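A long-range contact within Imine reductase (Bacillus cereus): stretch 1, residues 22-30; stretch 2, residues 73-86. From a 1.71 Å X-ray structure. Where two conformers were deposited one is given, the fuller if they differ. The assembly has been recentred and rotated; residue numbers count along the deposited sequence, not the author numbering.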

ATOM      1  N   LYS B  22      -0.510  42.627  -1.525  1.00 49.36           N
ATOM      2  CA  LYS B  22      -0.431  43.405  -0.268  1.00 41.89           C
ATOM      3  C   LYS B  22       0.832  43.100   0.523  1.00 34.68           C
ATOM      4  O   LYS B  22       1.898  43.481   0.067  1.00 28.75           O
ATOM      5  CB  LYS B  22      -1.702  43.397   0.605  1.00 45.04           C
ATOM      6  CG  LYS B  22      -2.227  44.815   0.865  1.00 50.95           C
ATOM      7  CD  LYS B  22      -3.312  44.823   1.918  1.00 49.81           C
ATOM      8  N   SER B  23       0.746  42.464   1.699  1.00 29.74           N
ATOM      9  CA  SER B  23       1.866  42.559   2.661  1.00 27.80           C
ATOM     10  C   SER B  23       1.834  41.308   3.569  1.00 28.95           C
ATOM     11  O   SER B  23       0.754  40.932   4.021  1.00 25.65           O
ATOM     12  CB  SER B  23       1.634  43.827   3.497  1.00 29.10           C
ATOM     13  OG  SER B  23       2.803  44.201   4.173  1.00 30.98           O
ATOM     14  N   VAL B  24       2.999  40.698   3.860  1.00 26.26           N
ATOM     15  CA  VAL B  24       3.081  39.455   4.653  1.00 22.78           C
ATOM     16  C   VAL B  24       4.483  39.293   5.289  1.00 20.22           C
ATOM     17  O   VAL B  24       5.459  39.828   4.766  1.00 19.07           O
ATOM     18  CB  VAL B  24       2.738  38.251   3.741  1.00 23.35           C
ATOM     19  CG1 VAL B  24       3.779  38.073   2.636  1.00 23.79           C
ATOM     20  CG2 VAL B  24       2.492  36.968   4.543  1.00 23.87           C
ATOM     21  N   THR B  25       4.553  38.622   6.428  1.00 16.83           N
ATOM     22  CA  THR B  25       5.813  38.325   7.103  1.00 17.54           C
ATOM     23  C   THR B  25       6.114  36.835   6.956  1.00 18.48           C
ATOM     24  O   THR B  25       5.203  35.983   7.126  1.00 17.41           O
ATOM     25  CB  THR B  25       5.723  38.701   8.599  1.00 16.56           C
ATOM     26  OG1 THR B  25       5.632  40.119   8.726  1.00 17.23           O
ATOM     27  CG2 THR B  25       6.928  38.190   9.374  1.00 18.33           C
ATOM     28  N   VAL B  26       7.377  36.483   6.690  1.00 20.43           N
ATOM     29  CA  VAL B  26       7.839  35.080   6.642  1.00 20.13           C
ATOM     30  C   VAL B  26       8.936  34.957   7.676  1.00 23.45           C
ATOM     31  O   VAL B  26       9.958  35.660   7.607  1.00 22.31           O
ATOM     32  CB  VAL B  26       8.338  34.668   5.249  1.00 21.03           C
ATOM     33  CG1 VAL B  26       8.908  33.276   5.267  1.00 22.44           C
ATOM     34  CG2 VAL B  26       7.209  34.802   4.243  1.00 21.06           C
ATOM     35  N   ILE B  27       8.714  34.074   8.644  1.00 21.18           N
ATOM     36  CA  ILE B  27       9.662  33.764   9.653  1.00 23.26           C
ATOM     37  C   ILE B  27      10.146  32.356   9.437  1.00 21.65           C
ATOM     38  O   ILE B  27       9.387  31.381   9.375  1.00 21.08           O
ATOM     39  CB  ILE B  27       9.085  33.905  11.075  1.00 21.62           C
ATOM     40  CG1 ILE B  27       8.869  35.365  11.477  1.00 22.35           C
ATOM     41  CG2 ILE B  27      10.031  33.233  12.093  1.00 24.78           C
ATOM     42  CD1 ILE B  27       8.068  35.592  12.708  1.00 23.76           C
ATOM     43  N   GLY B  28      11.457  32.206   9.279  1.00 23.83           N
ATOM     44  CA  GLY B  28      12.057  30.912   8.951  1.00 22.70           C
ATOM     45  C   GLY B  28      12.444  30.837   7.475  1.00 28.30           C
ATOM     46  O   GLY B  28      11.591  30.885   6.580  1.00 32.65           O
ATOM     47  N   LEU B  29      13.754  30.801   7.209  1.00 26.36           N
ATOM     48  CA  LEU B  29      14.255  30.992   5.817  1.00 30.41           C
ATOM     49  C   LEU B  29      15.067  29.781   5.379  1.00 32.56           C
ATOM     50  O   LEU B  29      16.116  29.932   4.733  1.00 36.59           O
ATOM     51  CB  LEU B  29      15.040  32.300   5.715  1.00 32.19           C
ATOM     52  CG  LEU B  29      14.207  33.560   6.041  1.00 35.58           C
ATOM     53  CD1 LEU B  29      15.060  34.828   6.111  1.00 37.54           C
ATOM     54  CD2 LEU B  29      13.066  33.742   5.016  1.00 36.59           C
ATOM     55  N   GLY B  30      14.565  28.577   5.692  1.00 30.33           N
ATOM     56  CA  GLY B  30      14.997  27.376   4.989  1.00 32.65           C
ATOM     57  C   GLY B  30      14.544  27.444   3.552  1.00 30.83           C
ATOM     58  O   GLY B  30      13.997  28.455   3.111  1.00 31.49           O
TER
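Stretch 2, residues 73-86: EALAANELVILSLT

Stretch 2 meets stretch 1 twice, first with a helix and then with a strand. The helix through residues 73-77 runs nearly antiparallel to strand 23-27, at 153° between their N-to-C directions, and its axis passes 8.0 Å from that of the strand. The chain then turns through Asn78 and Glu79, and residues 80-83 come back as a strand running parallel to strand 23-27, with the axes 4.6 Å apart and inclined by 27°. Thr25 pairs with Val81, Val26 with Ile82 and Ile27 with Leu83, and together the two stretches bury 695 Å².

The backbone carries the parallel ladder. Thr25 N donates to Leu80 O at 3.1 Å, and Thr25 O accepts from Ile82 N at 2.8 Å, so one residue of the first strand is held by the two that flank its partner Val81. The pattern repeats two residues on, where Ile27 N donates to Ile82 O at 2.9 Å and Ser84 N donates to Ile27 O at 2.9 Å. A water extends the join at its beginning, donating to Ser23 O and accepting from Leu80 N, each at 3.1 Å.

Ile27 has the largest area covered by the other stretch. Its side chain lies on the same face of the sheet as those of Thr25, Val81 and Leu83, and its extended form, chi1 m and chi2 t, carries CD1 to within 3.7 Å of Val81 CG1 and 4.2 Å of Ala74 CB on the helix. Nearer its root, Ile27 CB lies 3.9 Å from Leu83 CD2, and Ile27 CG2 lies 3.9 Å from Leu85 CD2. A beta-branched aliphatic residue suits this place, since it favours the extended backbone and offers methyl groups to Ala74, Val81, Leu83 and Leu85. Ala74 points toward the strand with just a methyl group, which fits the close packing of the helix here.

Thr25, next in covered area, combines both kinds of contact. Its methyl CG2 packs 4.0 Å from Ala74 CB, while its hydroxyl OG1 lies 3.2 Å from Ala74 O and 2.9 Å from Asn78 OD1, close to polar groups of the helix and of Asn78. Asn78, whose CB points toward stretch 1, fills this corner; the orientation of its amide is uncertain. On the other face Val26 CG2 lies 4.3 Å from Ile82 CB, and Val24 CG2 reaches Ile82 CG1 at 4.1 Å and Leu80 CD2 at 3.9 Å.

Beyond the strand, Gly28 adopts phi/psi of 103/112, where a side chain would be jammed against the preceding carbonyl oxygen; an ideal CB would also lie 2.1 Å from Ser84 O and 3.0 Å from Leu85 CD2. Glycine instead lets its CA come within 3.3 Å of Ser84 O in a CA-H...O contact. Ser84 OG donates to Gly28 O at 2.8 Å, so a small hydroxyl side chain continues the join where the regular ladder stops.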

ATOM      1  N   GLU B  73      10.171  42.977  15.617  1.00 19.54           N
ATOM      2  CA  GLU B  73       9.943  43.770  14.434  1.00 18.86           C
ATOM      3  C   GLU B  73       9.189  42.985  13.364  1.00 17.76           C
ATOM      4  O   GLU B  73       8.313  43.533  12.627  1.00 18.37           O
ATOM      5  CB  GLU B  73      11.308  44.295  13.890  1.00 20.51           C
ATOM      6  CG  GLU B  73      11.963  45.329  14.819  1.00 21.03           C
ATOM      7  CD  GLU B  73      13.397  45.535  14.384  1.00 27.69           C
ATOM      8  OE1 GLU B  73      14.178  44.628  14.587  1.00 26.34           O
ATOM      9  OE2 GLU B  73      13.703  46.518  13.752  1.00 32.48           O
ATOM     10  N   ALA B  74       9.517  41.695  13.253  1.00 15.58           N
ATOM     11  CA  ALA B  74       8.874  40.868  12.254  1.00 17.21           C
ATOM     12  C   ALA B  74       7.350  40.738  12.587  1.00 15.67           C
ATOM     13  O   ALA B  74       6.524  40.798  11.707  1.00 18.43           O
ATOM     14  CB  ALA B  74       9.538  39.473  12.161  1.00 16.82           C
ATOM     15  N   LEU B  75       7.027  40.490  13.846  1.00 17.66           N
ATOM     16  CA  LEU B  75       5.594  40.361  14.272  1.00 16.41           C
ATOM     17  C   LEU B  75       4.868  41.689  14.026  1.00 19.49           C
ATOM     18  O   LEU B  75       3.727  41.697  13.632  1.00 17.51           O
ATOM     19  CB  LEU B  75       5.547  39.987  15.754  1.00 17.53           C
ATOM     20  CG  LEU B  75       5.988  38.574  16.173  1.00 16.94           C
ATOM     21  CD1 LEU B  75       5.977  38.433  17.676  1.00 19.26           C
ATOM     22  CD2 LEU B  75       5.019  37.568  15.550  1.00 22.85           C
ATOM     23  N   ALA B  76       5.507  42.812  14.327  1.00 19.42           N
ATOM     24  CA  ALA B  76       4.867  44.135  14.198  1.00 19.35           C
ATOM     25  C   ALA B  76       4.521  44.519  12.774  1.00 19.80           C
ATOM     26  O   ALA B  76       3.589  45.336  12.550  1.00 20.06           O
ATOM     27  CB  ALA B  76       5.736  45.223  14.857  1.00 21.09           C
ATOM     28  N   ALA B  77       5.283  43.977  11.824  1.00 17.26           N
ATOM     29  CA  ALA B  77       5.165  44.369  10.417  1.00 20.57           C
ATOM     30  C   ALA B  77       3.811  44.090   9.771  1.00 21.15           C
ATOM     31  O   ALA B  77       3.377  44.806   8.816  1.00 21.77           O
ATOM     32  CB  ALA B  77       6.266  43.748   9.588  1.00 21.60           C
ATOM     33  N   ASN B  78       3.186  42.974  10.165  1.00 20.62           N
ATOM     34  CA  ASN B  78       2.022  42.487   9.466  1.00 20.96           C
ATOM     35  C   ASN B  78       1.116  41.691  10.417  1.00 19.43           C
ATOM     36  O   ASN B  78       1.555  41.152  11.470  1.00 18.83           O
ATOM     37  CB  ASN B  78       2.410  41.544   8.281  1.00 20.82           C
ATOM     38  CG  ASN B  78       3.107  42.226   7.165  1.00 23.33           C
ATOM     39  OD1 ASN B  78       4.335  42.077   6.960  1.00 25.21           O
ATOM     40  ND2 ASN B  78       2.385  43.031   6.456  1.00 22.00           N
ATOM     41  N   GLU B  79      -0.144  41.550   9.987  1.00 21.27           N
ATOM     42  CA  GLU B  79      -1.123  40.678  10.655  1.00 20.51           C
ATOM     43  C   GLU B  79      -0.849  39.206  10.378  1.00 18.55           C
ATOM     44  O   GLU B  79      -0.878  38.392  11.283  1.00 18.51           O
ATOM     45  CB  GLU B  79      -2.515  40.996  10.107  1.00 22.57           C
ATOM     46  CG  GLU B  79      -3.624  40.091  10.598  1.00 26.73           C
ATOM     47  CD  GLU B  79      -4.983  40.558  10.003  1.00 33.74           C
ATOM     48  OE1 GLU B  79      -5.102  40.734   8.768  1.00 38.46           O
ATOM     49  OE2 GLU B  79      -5.863  40.855  10.810  1.00 38.45           O
ATOM     50  N   LEU B  80      -0.536  38.910   9.118  1.00 19.09           N
ATOM     51  CA  LEU B  80      -0.276  37.518   8.696  1.00 19.00           C
ATOM     52  C   LEU B  80       1.217  37.162   8.733  1.00 17.08           C
ATOM     53  O   LEU B  80       2.048  37.870   8.093  1.00 18.46           O
ATOM     54  CB  LEU B  80      -0.841  37.325   7.296  1.00 18.90           C
ATOM     55  CG  LEU B  80      -0.770  35.888   6.780  1.00 20.49           C
ATOM     56  CD1 LEU B  80      -1.637  34.974   7.597  1.00 22.42           C
ATOM     57  CD2 LEU B  80      -1.156  35.809   5.304  1.00 21.44           C
ATOM     58  N   VAL B  81       1.532  36.078   9.483  1.00 18.03           N
ATOM     59  CA  VAL B  81       2.916  35.643   9.739  1.00 16.48           C
ATOM     60  C   VAL B  81       2.991  34.184   9.330  1.00 20.00           C
ATOM     61  O   VAL B  81       2.374  33.343   9.961  1.00 21.26           O
ATOM     62  CB  VAL B  81       3.222  35.805  11.232  1.00 17.03           C
ATOM     63  CG1 VAL B  81       4.631  35.306  11.513  1.00 20.81           C
ATOM     64  CG2 VAL B  81       2.966  37.242  11.690  1.00 17.14           C
ATOM     65  N   ILE B  82       3.744  33.899   8.264  1.00 18.07           N
ATOM     66  CA  ILE B  82       4.015  32.510   7.874  1.00 18.38           C
ATOM     67  C   ILE B  82       5.193  31.937   8.684  1.00 20.54           C
ATOM     68  O   ILE B  82       6.264  32.518   8.665  1.00 21.32           O
ATOM     69  CB  ILE B  82       4.334  32.423   6.373  1.00 20.76           C
ATOM     70  CG1 ILE B  82       3.284  33.080   5.466  1.00 24.69           C
ATOM     71  CG2 ILE B  82       4.610  30.965   5.965  1.00 20.88           C
ATOM     72  CD1 ILE B  82       1.890  32.733   5.704  1.00 29.51           C
ATOM     73  N   LEU B  83       4.989  30.855   9.426  1.00 19.07           N
ATOM     74  CA  LEU B  83       6.055  30.259  10.183  1.00 19.60           C
ATOM     75  C   LEU B  83       6.536  29.024   9.402  1.00 22.64           C
ATOM     76  O   LEU B  83       5.915  27.968   9.446  1.00 23.10           O
ATOM     77  CB  LEU B  83       5.561  29.857  11.547  1.00 19.21           C
ATOM     78  CG  LEU B  83       5.050  30.999  12.426  1.00 18.94           C
ATOM     79  CD1 LEU B  83       4.575  30.439  13.724  1.00 22.19           C
ATOM     80  CD2 LEU B  83       6.191  31.936  12.746  1.00 22.36           C
ATOM     81  N   SER B  84       7.600  29.191   8.651  1.00 22.50           N
ATOM     82  CA  SER B  84       8.196  28.102   7.905  0.50 23.54           C
ATOM     83  C   SER B  84       9.430  27.647   8.711  1.00 24.48           C
ATOM     84  O   SER B  84      10.566  27.975   8.379  1.00 30.24           O
ATOM     85  CB  SER B  84       8.500  28.620   6.488  0.50 23.58           C
ATOM     86  OG  SER B  84       8.935  30.000   6.435  0.50 23.58           O
ATOM     87  N   LEU B  85       9.184  27.003   9.831  1.00 23.56           N
ATOM     88  CA  LEU B  85      10.201  26.629  10.742  1.00 23.43           C
ATOM     89  C   LEU B  85      10.439  25.102  10.608  1.00 25.85           C
ATOM     90  O   LEU B  85       9.608  24.367  10.103  1.00 25.65           O
ATOM     91  CB  LEU B  85       9.756  26.933  12.179  1.00 24.02           C
ATOM     92  CG  LEU B  85       9.299  28.386  12.433  1.00 25.20           C
ATOM     93  CD1 LEU B  85       8.744  28.603  13.856  1.00 26.48           C
ATOM     94  CD2 LEU B  85      10.472  29.313  12.185  1.00 23.96           C
ATOM     95  N   THR B  86      11.480  24.636  11.227  1.00 26.18           N
ATOM     96  CA  THR B  86      11.805  23.212  11.125  1.00 29.04           C
ATOM     97  C   THR B  86      10.971  22.334  12.075  1.00 29.08           C
ATOM     98  O   THR B  86      10.800  21.158  11.811  1.00 31.06           O
ATOM     99  CB  THR B  86      13.327  22.950  11.374  1.00 28.45           C
ATOM    100  OG1 THR B  86      13.688  23.461  12.655  1.00 27.40           O
ATOM    101  CG2 THR B  86      14.222  23.570  10.297  1.00 32.08           C
TER
HETATM  102  O   HOH W   1      -0.758  40.799   6.711  1.00 23.96           O